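Local coordinates for uncharacterized protein (PDB 6PTM) that probably acts as a family GH42 exo-carrageenase, a glycoside hydrolase that trims carrageenan oligosaccharides from their chain ends, at residues K464-T476 with Y493-W507. Sequence-based numbering, arbitrary orientation.
Sequences KVMFNTEGHMLST and YWLATIHGLTATQTW
Met466 O takes two backbone donors at once, Ala503 N and Thr502 N, while Met466 N gives a nearly straight bond (168°) to Thr502 OG1 at 2.9 Å. From there the parallel ladder runs on through Asn468 N to Ala503 O and Gln505 N to Asn468 O; a beta bulge then shifts the register by one before Gly471 N reaches Gln505 O. Inside the bulge Asn468 OD1 accepts from Glu470 N, an Asx turn. These strands, with helix 486-498 between them, form a beta-alpha-beta unit, as expected in the catalytic (beta/alpha)8 barrel of GH42 enzymes; a Schellman motif at Gly500 ends the helix. Among the apolar contacts, Met473 CE sits over the centre of the Tyr493 ring, 3.8 Å from its centroid, and also touches Ala496 CB; the Met473 chain bends at chi2 and again at chi3 (69°), which folds CE onto that face. Leu474 CD2 meets the same ring at its edge. His472 lies alongside Trp507, the two ring planes 39° apart, and the imidazole is held at both nitrogens by partners in its own ring plane: ND1 by Ser475 O, NE2 by Glu470 OE2. A leucine here would probably leave both oxygens without these donors, the Glu470 carboxylate keeping its OE1 salt bridge to Lys394.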
loop_
_atom_site.group_PDB
_atom_site.type_symbol
_atom_site.label_atom_id
_atom_site.label_comp_id
_atom_site.label_asym_id
_atom_site.label_seq_id
_atom_site.Cartn_x
_atom_site.Cartn_y
_atom_site.Cartn_z
ATOM N N LYS A 464 11.250 1.347 -7.802
ATOM C CA LYS A 464 11.401 0.645 -6.510
ATOM C C LYS A 464 10.347 -0.440 -6.358
ATOM O O LYS A 464 9.212 -0.288 -6.834
ATOM C CB LYS A 464 11.280 1.606 -5.325
ATOM C CG LYS A 464 12.388 2.636 -5.251
ATOM C CD LYS A 464 12.125 3.690 -4.174
ATOM C CE LYS A 464 13.153 4.791 -4.195
ATOM N NZ LYS A 464 12.778 5.850 -3.247
ATOM N N VAL A 465 10.772 -1.539 -5.756
ATOM C CA VAL A 465 9.876 -2.585 -5.234
ATOM C C VAL A 465 8.944 -1.923 -4.217
ATOM O O VAL A 465 9.369 -1.078 -3.430
ATOM C CB VAL A 465 10.725 -3.725 -4.668
ATOM C CG1 VAL A 465 10.011 -4.621 -3.662
ATOM C CG2 VAL A 465 11.292 -4.533 -5.821
ATOM N N MET A 466 7.696 -2.346 -4.221
ATOM C CA MET A 466 6.728 -1.943 -3.195
ATOM C C MET A 466 6.375 -3.152 -2.317
ATOM O O MET A 466 5.902 -4.186 -2.828
ATOM C CB MET A 466 5.475 -1.334 -3.822
ATOM C CG MET A 466 4.501 -0.856 -2.751
ATOM S SD MET A 466 2.861 -0.468 -3.443
ATOM C CE MET A 466 3.284 1.016 -4.359
ATOM N N PHE A 467 6.531 -2.983 -1.005
ATOM C CA PHE A 467 6.366 -4.061 -0.004
ATOM C C PHE A 467 5.320 -3.633 1.018
ATOM O O PHE A 467 5.603 -2.741 1.811
ATOM C CB PHE A 467 7.708 -4.377 0.658
ATOM C CG PHE A 467 7.704 -5.600 1.542
ATOM C CD1 PHE A 467 6.658 -6.510 1.547
ATOM C CD2 PHE A 467 8.780 -5.842 2.375
ATOM C CE1 PHE A 467 6.691 -7.629 2.366
ATOM C CE2 PHE A 467 8.826 -6.976 3.166
ATOM C CZ PHE A 467 7.767 -7.849 3.186
ATOM N N ASN A 468 4.120 -4.193 0.909
ATOM C CA ASN A 468 3.043 -4.038 1.914
ATOM C C ASN A 468 3.301 -5.044 3.036
ATOM O O ASN A 468 3.084 -6.227 2.812
ATOM C CB ASN A 468 1.656 -4.184 1.292
ATOM C CG ASN A 468 0.568 -3.821 2.268
ATOM O OD1 ASN A 468 0.730 -4.003 3.488
ATOM N ND2 ASN A 468 -0.566 -3.379 1.726
ATOM N N THR A 469 3.815 -4.566 4.171
ATOM C CA THR A 469 4.394 -5.386 5.270
ATOM C C THR A 469 3.300 -5.778 6.256
ATOM O O THR A 469 3.584 -6.557 7.163
ATOM C CB THR A 469 5.537 -4.650 5.971
ATOM O OG1 THR A 469 5.178 -3.278 6.210
ATOM C CG2 THR A 469 6.792 -4.747 5.131
ATOM N N GLU A 470 2.097 -5.254 6.084
ATOM C CA GLU A 470 0.938 -5.730 6.866
ATOM C C GLU A 470 -0.316 -5.486 6.045
ATOM O O GLU A 470 -1.006 -4.486 6.304
ATOM C CB GLU A 470 0.904 -5.032 8.221
ATOM C CG GLU A 470 -0.098 -5.641 9.180
ATOM C CD GLU A 470 -0.228 -4.868 10.482
ATOM O OE1 GLU A 470 0.821 -4.422 11.003
ATOM O OE2 GLU A 470 -1.380 -4.640 10.915
ATOM N N GLY A 471 -0.585 -6.369 5.090
ATOM C CA GLY A 471 -1.649 -6.168 4.094
ATOM C C GLY A 471 -3.017 -6.193 4.758
ATOM O O GLY A 471 -3.342 -7.209 5.447
ATOM N N HIS A 472 -3.788 -5.115 4.593
ATOM C CA HIS A 472 -5.129 -4.964 5.205
ATOM C C HIS A 472 -6.165 -4.901 4.077
ATOM O O HIS A 472 -7.163 -4.142 4.198
ATOM C CB HIS A 472 -5.131 -3.792 6.210
ATOM C CG HIS A 472 -4.582 -4.169 7.547
ATOM N ND1 HIS A 472 -5.237 -5.078 8.392
ATOM C CD2 HIS A 472 -3.447 -3.793 8.183
ATOM C CE1 HIS A 472 -4.496 -5.255 9.476
ATOM N NE2 HIS A 472 -3.376 -4.483 9.364
ATOM N N MET A 473 -5.966 -5.696 3.028
ATOM C CA MET A 473 -6.945 -5.825 1.901
ATOM C C MET A 473 -7.924 -6.978 2.134
ATOM O O MET A 473 -8.834 -7.119 1.291
ATOM C CB MET A 473 -6.222 -6.020 0.565
ATOM C CG MET A 473 -5.434 -4.780 0.153
ATOM S SD MET A 473 -3.721 -5.131 -0.351
ATOM C CE MET A 473 -4.098 -5.998 -1.876
ATOM N N LEU A 474 -7.800 -7.750 3.226
ATOM C CA LEU A 474 -8.766 -8.852 3.542
ATOM C C LEU A 474 -9.567 -8.527 4.819
ATOM O O LEU A 474 -10.778 -8.704 4.765
ATOM C CB LEU A 474 -8.041 -10.199 3.658
ATOM C CG LEU A 474 -7.230 -10.595 2.421
ATOM C CD1 LEU A 474 -6.508 -11.907 2.662
ATOM C CD2 LEU A 474 -8.126 -10.669 1.184
ATOM N N SER A 475 -8.920 -8.099 5.918
ATOM C CA SER A 475 -9.610 -7.702 7.179
ATOM C C SER A 475 -8.923 -6.496 7.848
ATOM O O SER A 475 -7.698 -6.242 7.615
ATOM C CB SER A 475 -9.746 -8.888 8.143
ATOM O OG SER A 475 -8.476 -9.330 8.593
ATOM N N THR A 476 -9.710 -5.787 8.659
ATOM C CA THR A 476 -9.286 -4.689 9.575
ATOM C C THR A 476 -10.028 -4.825 10.922
ATOM O O THR A 476 -10.912 -5.728 11.048
ATOM C CB THR A 476 -9.571 -3.317 8.939
ATOM O OG1 THR A 476 -10.983 -3.075 8.919
ATOM C CG2 THR A 476 -9.002 -3.180 7.536
ATOM N N TYR A 493 -5.901 -7.943 -4.883
ATOM C CA TYR A 493 -4.448 -8.180 -5.004
ATOM C C TYR A 493 -4.059 -7.835 -6.439
ATOM O O TYR A 493 -2.981 -7.316 -6.684
ATOM C CB TYR A 493 -4.052 -9.595 -4.578
ATOM C CG TYR A 493 -3.874 -9.715 -3.092
ATOM C CD1 TYR A 493 -4.975 -9.891 -2.272
ATOM C CD2 TYR A 493 -2.638 -9.592 -2.497
ATOM C CE1 TYR A 493 -4.847 -9.941 -0.893
ATOM C CE2 TYR A 493 -2.491 -9.677 -1.115
ATOM C CZ TYR A 493 -3.604 -9.825 -0.307
ATOM O OH TYR A 493 -3.499 -9.895 1.048
ATOM N N TRP A 494 -4.943 -8.135 -7.377
ATOM C CA TRP A 494 -4.651 -7.874 -8.803
ATOM C C TRP A 494 -4.538 -6.349 -8.996
ATOM O O TRP A 494 -3.548 -5.852 -9.597
ATOM C CB TRP A 494 -5.741 -8.506 -9.683
ATOM C CG TRP A 494 -5.416 -8.410 -11.136
ATOM C CD1 TRP A 494 -5.582 -7.332 -11.940
ATOM C CD2 TRP A 494 -4.829 -9.436 -11.952
ATOM N NE1 TRP A 494 -5.149 -7.612 -13.201
ATOM C CE2 TRP A 494 -4.689 -8.898 -13.244
ATOM C CE3 TRP A 494 -4.429 -10.749 -11.716
ATOM C CZ2 TRP A 494 -4.137 -9.626 -14.284
ATOM C CZ3 TRP A 494 -3.886 -11.476 -12.741
ATOM C CH2 TRP A 494 -3.730 -10.916 -14.008
ATOM N N LEU A 495 -5.550 -5.618 -8.531
ATOM C CA LEU A 495 -5.605 -4.156 -8.715
ATOM C C LEU A 495 -4.390 -3.502 -8.033
ATOM O O LEU A 495 -3.688 -2.687 -8.675
ATOM C CB LEU A 495 -6.952 -3.658 -8.176
ATOM C CG LEU A 495 -7.185 -2.155 -8.228
ATOM C CD1 LEU A 495 -7.249 -1.657 -9.659
ATOM C CD2 LEU A 495 -8.435 -1.803 -7.424
ATOM N N ALA A 496 -4.102 -3.870 -6.781
ATOM C CA ALA A 496 -2.969 -3.304 -6.033
ATOM C C ALA A 496 -1.669 -3.554 -6.820
ATOM O O ALA A 496 -0.810 -2.622 -6.914
ATOM C CB ALA A 496 -2.898 -3.884 -4.646
ATOM N N THR A 497 -1.554 -4.729 -7.434
ATOM C CA THR A 497 -0.345 -5.096 -8.200
ATOM C C THR A 497 -0.259 -4.246 -9.472
ATOM O O THR A 497 0.844 -3.760 -9.783
ATOM C CB THR A 497 -0.277 -6.601 -8.480
ATOM O OG1 THR A 497 -0.356 -7.259 -7.216
ATOM C CG2 THR A 497 1.020 -6.903 -9.193
ATOM N N ILE A 498 -1.378 -4.019 -10.152
ATOM C CA ILE A 498 -1.396 -3.102 -11.324
ATOM C C ILE A 498 -0.838 -1.722 -10.910
ATOM O O ILE A 498 -0.122 -1.099 -11.725
ATOM C CB ILE A 498 -2.793 -3.030 -11.949
ATOM C CG1 ILE A 498 -3.161 -4.362 -12.627
ATOM C CG2 ILE A 498 -2.903 -1.823 -12.882
ATOM C CD1 ILE A 498 -2.333 -4.729 -13.828
ATOM N N HIS A 499 -1.118 -1.261 -9.688
ATOM C CA HIS A 499 -0.724 0.081 -9.202
ATOM C C HIS A 499 0.657 0.058 -8.519
ATOM O O HIS A 499 1.021 1.094 -7.926
ATOM C CB HIS A 499 -1.846 0.627 -8.340
ATOM C CG HIS A 499 -3.073 1.043 -9.113
ATOM N ND1 HIS A 499 -3.352 2.379 -9.377
ATOM C CD2 HIS A 499 -4.066 0.319 -9.687
ATOM C CE1 HIS A 499 -4.482 2.468 -10.051
ATOM N NE2 HIS A 499 -4.956 1.191 -10.257
ATOM N N GLY A 500 1.376 -1.068 -8.527
ATOM C CA GLY A 500 2.793 -1.093 -8.114
ATOM C C GLY A 500 3.147 -2.135 -7.065
ATOM O O GLY A 500 4.331 -2.348 -6.847
ATOM N N LEU A 501 2.175 -2.742 -6.406
ATOM C CA LEU A 501 2.487 -3.707 -5.327
ATOM C C LEU A 501 3.327 -4.876 -5.859
ATOM O O LEU A 501 2.924 -5.541 -6.848
ATOM C CB LEU A 501 1.183 -4.214 -4.732
ATOM C CG LEU A 501 1.326 -5.210 -3.586
ATOM C CD1 LEU A 501 2.109 -4.585 -2.424
ATOM C CD2 LEU A 501 -0.070 -5.626 -3.155
ATOM N N THR A 502 4.407 -5.182 -5.144
ATOM C CA THR A 502 5.368 -6.243 -5.538
ATOM C C THR A 502 5.293 -7.416 -4.566
ATOM O O THR A 502 5.427 -8.547 -5.004
ATOM C CB THR A 502 6.819 -5.754 -5.630
ATOM O OG1 THR A 502 6.897 -4.393 -6.050
ATOM C CG2 THR A 502 7.604 -6.621 -6.591
ATOM N N ALA A 503 5.150 -7.157 -3.279
ATOM C CA ALA A 503 5.177 -8.201 -2.241
ATOM C C ALA A 503 4.249 -7.780 -1.124
ATOM O O ALA A 503 4.169 -6.579 -0.850
ATOM C CB ALA A 503 6.574 -8.381 -1.735
ATOM N N THR A 504 3.639 -8.756 -0.469
ATOM C CA THR A 504 2.680 -8.543 0.635
ATOM C C THR A 504 2.920 -9.585 1.720
ATOM O O THR A 504 2.926 -10.784 1.396
ATOM C CB THR A 504 1.222 -8.632 0.194
ATOM O OG1 THR A 504 1.077 -7.776 -0.943
ATOM C CG2 THR A 504 0.288 -8.231 1.315
ATOM N N GLN A 505 3.102 -9.124 2.957
ATOM C CA GLN A 505 2.894 -9.977 4.149
ATOM C C GLN A 505 1.470 -9.674 4.596
ATOM O O GLN A 505 1.290 -8.573 5.154
ATOM C CB GLN A 505 3.914 -9.690 5.247
ATOM C CG GLN A 505 3.781 -10.696 6.378
ATOM C CD GLN A 505 4.783 -10.496 7.481
ATOM O OE1 GLN A 505 5.093 -9.372 7.881
ATOM N NE2 GLN A 505 5.298 -11.602 7.965
ATOM N N THR A 506 0.503 -10.556 4.326
ATOM C CA THR A 506 -0.935 -10.264 4.549
ATOM C C THR A 506 -1.298 -10.455 6.034
ATOM O O THR A 506 -0.858 -11.461 6.632
ATOM C CB THR A 506 -1.831 -11.106 3.644
ATOM O OG1 THR A 506 -1.466 -10.874 2.272
ATOM C CG2 THR A 506 -3.295 -10.824 3.915
ATOM N N TRP A 507 -2.067 -9.526 6.599
ATOM C CA TRP A 507 -2.689 -9.687 7.950
ATOM C C TRP A 507 -3.869 -10.663 7.851
ATOM O O TRP A 507 -4.827 -10.383 7.137
ATOM C CB TRP A 507 -3.154 -8.326 8.481
ATOM C CG TRP A 507 -3.841 -8.368 9.815
ATOM C CD1 TRP A 507 -5.188 -8.452 10.035
ATOM C CD2 TRP A 507 -3.225 -8.320 11.123
ATOM N NE1 TRP A 507 -5.449 -8.449 11.379
ATOM C CE2 TRP A 507 -4.271 -8.378 12.071
ATOM C CE3 TRP A 507 -1.904 -8.246 11.595
ATOM C CZ2 TRP A 507 -4.038 -8.303 13.448
ATOM C CZ3 TRP A 507 -1.674 -8.169 12.959
ATOM C CH2 TRP A 507 -2.729 -8.213 13.868
HETATM O O HOH W 1 6.575 -0.859 -7.393
HETATM O O HOH W 2 -5.744 -8.416 5.433
HETATM O O HOH W 3 -3.632 -7.244 2.006
HETATM O O HOH W 4 -8.442 -8.946 11.240
#